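Local coordinates for protein terminal oxygenase component of carbazole (Janthinobacterium sp., PDB 7BUG) that acts as the terminal oxygenase of carbazole 1,9a-dioxygenase, using a Rieske [2Fe-2S] cluster and a mononuclear iron to dioxygenate carbazole at the angular C-9a and adjacent C-1 positions, at residues N196-L200 and A252-V258; Y296-L300 and L326-N330. Where two conformers were deposited one is given. Residues are numbered along the deposited sequence.

Contact 1: N196-L200 and A252-V258; sequences NDLAL and AYGEKIV
Neither segment is regular helix or strand; single bridges join them, and 252-258 is largely extended, kinked at Glu255 (phi/psi -97/-31). Ala252, CB toward 196-200, forms an antiparallel hydrogen-bonded pair with Leu200. Ala252 N donates to Leu200 O (2.8 Å); Leu200 N donates to Ala252 O (3.1 Å). The CB atoms of Ala252 and Leu200 touch at 3.8 Å; the small methyl lets the backbones come this close. Gly254 CA lies 3.2 Å from Asp197 O, a CA-H...O contact; an ideal CB would clash with that oxygen. Asp197, at phi/psi 67/35, is the C-prime residue of the Schellman motif ending helix 191-195, so 252-258 wraps round a helix C-terminus. Glu255 N makes a weak 3.4 Å hydrogen bond to Asp197 OD2, although the acceptors Asp197 OD2 and Glu255 OE1 lie 3.1 Å apart, unbonded. Lys256 N donates to Asp197 O (3.2 Å); Lys256 O accepts from Ala199 N (3.0 Å). The Lys256 side chain, chi1 -92° then extended, donates from NZ to Asn196 OD1 (2.6 Å). Val258 CG1 meets Leu198 CD2 at 3.8 Å.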
# COMPACT_ATOMS: atom_id res chain seq x y z
N ASN A 196 -17.44 12.22 37.72
CA ASN A 196 -17.80 11.08 38.62
C ASN A 196 -16.87 11.06 39.83
O ASN A 196 -16.95 10.13 40.61
CB ASN A 196 -17.81 9.70 37.94
CG ASN A 196 -18.67 8.72 38.71
OD1 ASN A 196 -19.75 9.11 39.19
ND2 ASN A 196 -18.23 7.46 38.80
N ASP A 197 -16.01 12.07 40.00
CA ASP A 197 -15.37 12.32 41.30
C ASP A 197 -14.40 11.19 41.66
O ASP A 197 -14.26 10.89 42.87
CB ASP A 197 -16.45 12.43 42.38
CG ASP A 197 -16.14 13.52 43.38
OD1 ASP A 197 -15.92 14.64 42.91
OD2 ASP A 197 -16.08 13.22 44.59
N LEU A 198 -13.69 10.60 40.69
CA LEU A 198 -12.83 9.42 40.96
C LEU A 198 -11.53 9.84 41.63
O LEU A 198 -10.92 10.82 41.21
CB LEU A 198 -12.52 8.69 39.65
CG LEU A 198 -13.72 8.25 38.82
CD1 LEU A 198 -13.28 7.50 37.57
CD2 LEU A 198 -14.65 7.37 39.65
N ALA A 199 -11.07 9.07 42.61
CA ALA A 199 -9.65 9.03 42.99
C ALA A 199 -8.90 8.42 41.81
O ALA A 199 -9.16 7.25 41.46
CB ALA A 199 -9.44 8.21 44.23
N LEU A 200 -8.07 9.19 41.13
CA LEU A 200 -7.21 8.58 40.08
C LEU A 200 -5.82 9.15 40.28
O LEU A 200 -5.61 10.33 40.02
CB LEU A 200 -7.76 8.92 38.69
CG LEU A 200 -7.10 8.13 37.55
CD1 LEU A 200 -7.63 6.70 37.53
CD2 LEU A 200 -7.31 8.81 36.20
N ALA A 252 -6.10 13.02 40.45
CA ALA A 252 -7.52 13.37 40.58
C ALA A 252 -7.95 13.17 42.03
O ALA A 252 -8.03 11.99 42.49
CB ALA A 252 -8.36 12.56 39.64
N TYR A 253 -8.19 14.28 42.73
CA TYR A 253 -8.55 14.30 44.17
C TYR A 253 -10.09 14.28 44.26
O TYR A 253 -10.73 15.35 44.34
CB TYR A 253 -7.84 15.48 44.85
CG TYR A 253 -6.39 15.27 45.22
CD1 TYR A 253 -6.02 14.38 46.21
CD2 TYR A 253 -5.39 16.02 44.62
CE1 TYR A 253 -4.69 14.20 46.57
CE2 TYR A 253 -4.06 15.86 44.97
CZ TYR A 253 -3.70 14.95 45.95
OH TYR A 253 -2.39 14.80 46.29
N GLY A 254 -10.64 13.06 44.17
CA GLY A 254 -12.07 12.73 44.31
C GLY A 254 -12.27 11.68 45.39
O GLY A 254 -11.28 11.19 45.95
N GLU A 255 -13.53 11.33 45.68
CA GLU A 255 -13.90 10.49 46.85
C GLU A 255 -14.08 9.02 46.42
O GLU A 255 -13.79 8.16 47.27
CB GLU A 255 -15.12 11.10 47.54
CG GLU A 255 -14.75 12.32 48.38
CD GLU A 255 -15.81 13.40 48.58
OE1 GLU A 255 -16.56 13.70 47.62
OE2 GLU A 255 -15.87 13.96 49.70
N LYS A 256 -14.52 8.76 45.18
CA LYS A 256 -14.98 7.42 44.69
C LYS A 256 -13.75 6.57 44.42
O LYS A 256 -12.99 6.93 43.52
CB LYS A 256 -15.85 7.49 43.44
CG LYS A 256 -17.34 7.59 43.68
CD LYS A 256 -18.11 8.23 42.59
CE LYS A 256 -19.60 8.16 42.82
NZ LYS A 256 -20.35 8.62 41.65
N ILE A 257 -13.54 5.55 45.24
CA ILE A 257 -12.48 4.52 45.05
C ILE A 257 -12.96 3.52 44.00
O ILE A 257 -14.04 2.94 44.18
CB ILE A 257 -12.10 3.83 46.37
CG1 ILE A 257 -11.64 4.85 47.43
CG2 ILE A 257 -11.06 2.76 46.13
CD1 ILE A 257 -11.27 4.21 48.74
N VAL A 258 -12.20 3.37 42.91
CA VAL A 258 -12.52 2.41 41.82
C VAL A 258 -11.26 1.58 41.52
O VAL A 258 -10.16 1.88 42.02
CB VAL A 258 -13.06 3.10 40.54
CG1 VAL A 258 -14.40 3.76 40.79
CG2 VAL A 258 -12.05 4.08 39.97

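Contact 2: Y296-L300 and L326-N330; sequences YFQTL and LEGFN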
# COMPACT_ATOMS: atom_id res chain seq x y z
N TYR A 296 -12.58 -3.77 19.78
CA TYR A 296 -12.53 -3.29 21.17
C TYR A 296 -13.94 -3.48 21.71
O TYR A 296 -14.88 -2.67 21.42
CB TYR A 296 -12.01 -1.85 21.20
CG TYR A 296 -11.99 -1.26 22.58
CD1 TYR A 296 -11.63 -1.98 23.71
CD2 TYR A 296 -12.23 0.10 22.76
CE1 TYR A 296 -11.59 -1.41 24.97
CE2 TYR A 296 -12.12 0.70 24.01
CZ TYR A 296 -11.84 -0.05 25.13
OH TYR A 296 -11.80 0.48 26.42
N PHE A 297 -14.13 -4.62 22.36
CA PHE A 297 -15.45 -5.11 22.73
C PHE A 297 -15.63 -4.80 24.22
O PHE A 297 -15.06 -5.48 25.08
CB PHE A 297 -15.59 -6.60 22.37
CG PHE A 297 -16.99 -7.14 22.53
CD1 PHE A 297 -17.49 -7.59 23.73
CD2 PHE A 297 -17.78 -7.29 21.42
CE1 PHE A 297 -18.78 -8.11 23.81
CE2 PHE A 297 -19.07 -7.80 21.47
CZ PHE A 297 -19.56 -8.22 22.69
N GLN A 298 -16.32 -3.69 24.50
CA GLN A 298 -16.34 -3.10 25.84
C GLN A 298 -17.69 -3.48 26.50
O GLN A 298 -18.74 -3.36 25.79
CB GLN A 298 -16.34 -1.57 25.76
CG GLN A 298 -15.04 -0.92 25.38
CD GLN A 298 -15.31 0.57 25.16
OE1 GLN A 298 -16.15 0.94 24.34
NE2 GLN A 298 -14.67 1.39 25.96
N THR A 299 -17.68 -3.94 27.75
CA THR A 299 -18.91 -4.23 28.50
C THR A 299 -18.80 -3.67 29.91
O THR A 299 -17.71 -3.57 30.44
CB THR A 299 -19.25 -5.73 28.59
OG1 THR A 299 -18.33 -6.37 29.47
CG2 THR A 299 -19.23 -6.43 27.24
N LEU A 300 -19.95 -3.22 30.44
CA LEU A 300 -20.09 -2.89 31.87
C LEU A 300 -21.13 -3.84 32.44
O LEU A 300 -22.18 -4.06 31.80
CB LEU A 300 -20.55 -1.44 32.05
CG LEU A 300 -19.60 -0.38 31.50
CD1 LEU A 300 -20.20 1.02 31.74
CD2 LEU A 300 -18.25 -0.48 32.16
N LEU A 326 -17.24 4.67 28.71
CA LEU A 326 -16.87 3.83 27.53
C LEU A 326 -16.33 4.72 26.42
O LEU A 326 -15.37 4.33 25.77
CB LEU A 326 -18.03 2.97 27.04
CG LEU A 326 -18.50 1.91 28.05
CD1 LEU A 326 -19.40 0.90 27.33
CD2 LEU A 326 -17.34 1.23 28.74
N GLU A 327 -16.88 5.92 26.26
CA GLU A 327 -16.36 6.85 25.23
C GLU A 327 -15.42 7.85 25.88
O GLU A 327 -14.24 7.86 25.56
CB GLU A 327 -17.54 7.48 24.49
CG GLU A 327 -18.24 6.49 23.60
CD GLU A 327 -19.63 6.86 23.11
OE1 GLU A 327 -20.09 7.96 23.42
OE2 GLU A 327 -20.24 6.04 22.42
N GLY A 328 -15.90 8.64 26.85
CA GLY A 328 -15.17 9.81 27.40
C GLY A 328 -13.96 9.46 28.26
O GLY A 328 -13.13 10.35 28.55
N PHE A 329 -13.82 8.22 28.72
CA PHE A 329 -12.58 7.80 29.40
C PHE A 329 -11.74 6.95 28.44
O PHE A 329 -10.52 7.22 28.25
CB PHE A 329 -12.95 7.05 30.68
CG PHE A 329 -11.81 6.65 31.56
CD1 PHE A 329 -11.32 7.51 32.53
CD2 PHE A 329 -11.23 5.40 31.43
CE1 PHE A 329 -10.32 7.10 33.39
CE2 PHE A 329 -10.18 5.03 32.25
CZ PHE A 329 -9.72 5.88 33.23
N ASN A 330 -12.36 5.95 27.81
CA ASN A 330 -11.55 4.97 27.01
C ASN A 330 -11.15 5.49 25.64
O ASN A 330 -10.26 4.88 25.03
CB ASN A 330 -12.21 3.60 26.88
CG ASN A 330 -12.24 2.86 28.20
OD1 ASN A 330 -13.31 2.46 28.62
ND2 ASN A 330 -11.10 2.67 28.86
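Segment 296-300 is an extended part of strand 293-303, whereas 326-330 takes in the last part of helix 307-327 and the turn that follows. The closest CA atoms, those of Gln298 and Leu326, are 7.2 Å apart, so the two backbones stand off and side chains fill the space. Here a strand of the seven-stranded antiparallel sheet packs against the end of the long helix, in the Bet v 1-like (helix-grip) catalytic domain. Strand alternation sends the CA-to-CB bonds of Tyr296, Gln298 and Leu300 toward the helix end.

Gln298 is the central polar residue. Its long side chain, chi1 m and chi2 t, reaches across to bring NE2 within 3.0 Å of Leu326 O, in a nearly straight hydrogen bond (176°). Beyond it, Leu300 CG meets Leu326 CD2 at 3.9 Å, and these two aliphatic side chains also pack on Phe317. At the other end, Asn330 CB sits at the edge of the Tyr296 ring, near its plane, and Tyr296 OH is 3.0 Å from Asn330 CG. The strongest polar partners of these two lie outside the segments: Tyr296 OH is hydrogen-bonded to Glu284, while Asn330 ND2 bonds Asp333, a ligand of the mononuclear iron, and Asn330 OD1 accepts from Gln282.

The contact thus passes from an apolar pair at Leu300 to a buried cluster of amide side chains near the iron. A neutral amide satisfies the helix-end carbonyl without placing a charge in the core, and Asn330, beside the Tyr296 edge, hydrogen-bonds the iron ligand Asp333.

Overall arrangement
Both contacts lie within the ring-hydroxylase catalytic domain, and they follow in series: neither nests in nor crosses the other. Soon after the iron ligands His183 and His187, the chain enters contact 1, which closes a 51-residue excursion rich in strand and joins the exit of helix 191-195 to the loop before strand 261-265. The chain then builds the central strands of the seven-stranded antiparallel sheet. Contact 2 closes a shorter, mostly helical excursion, folding the end of helix 307-327 back onto strand 293-303 shortly before Asp333. Their centres are 18 Å apart, and His187 lies close to both Leu200 and Asn330.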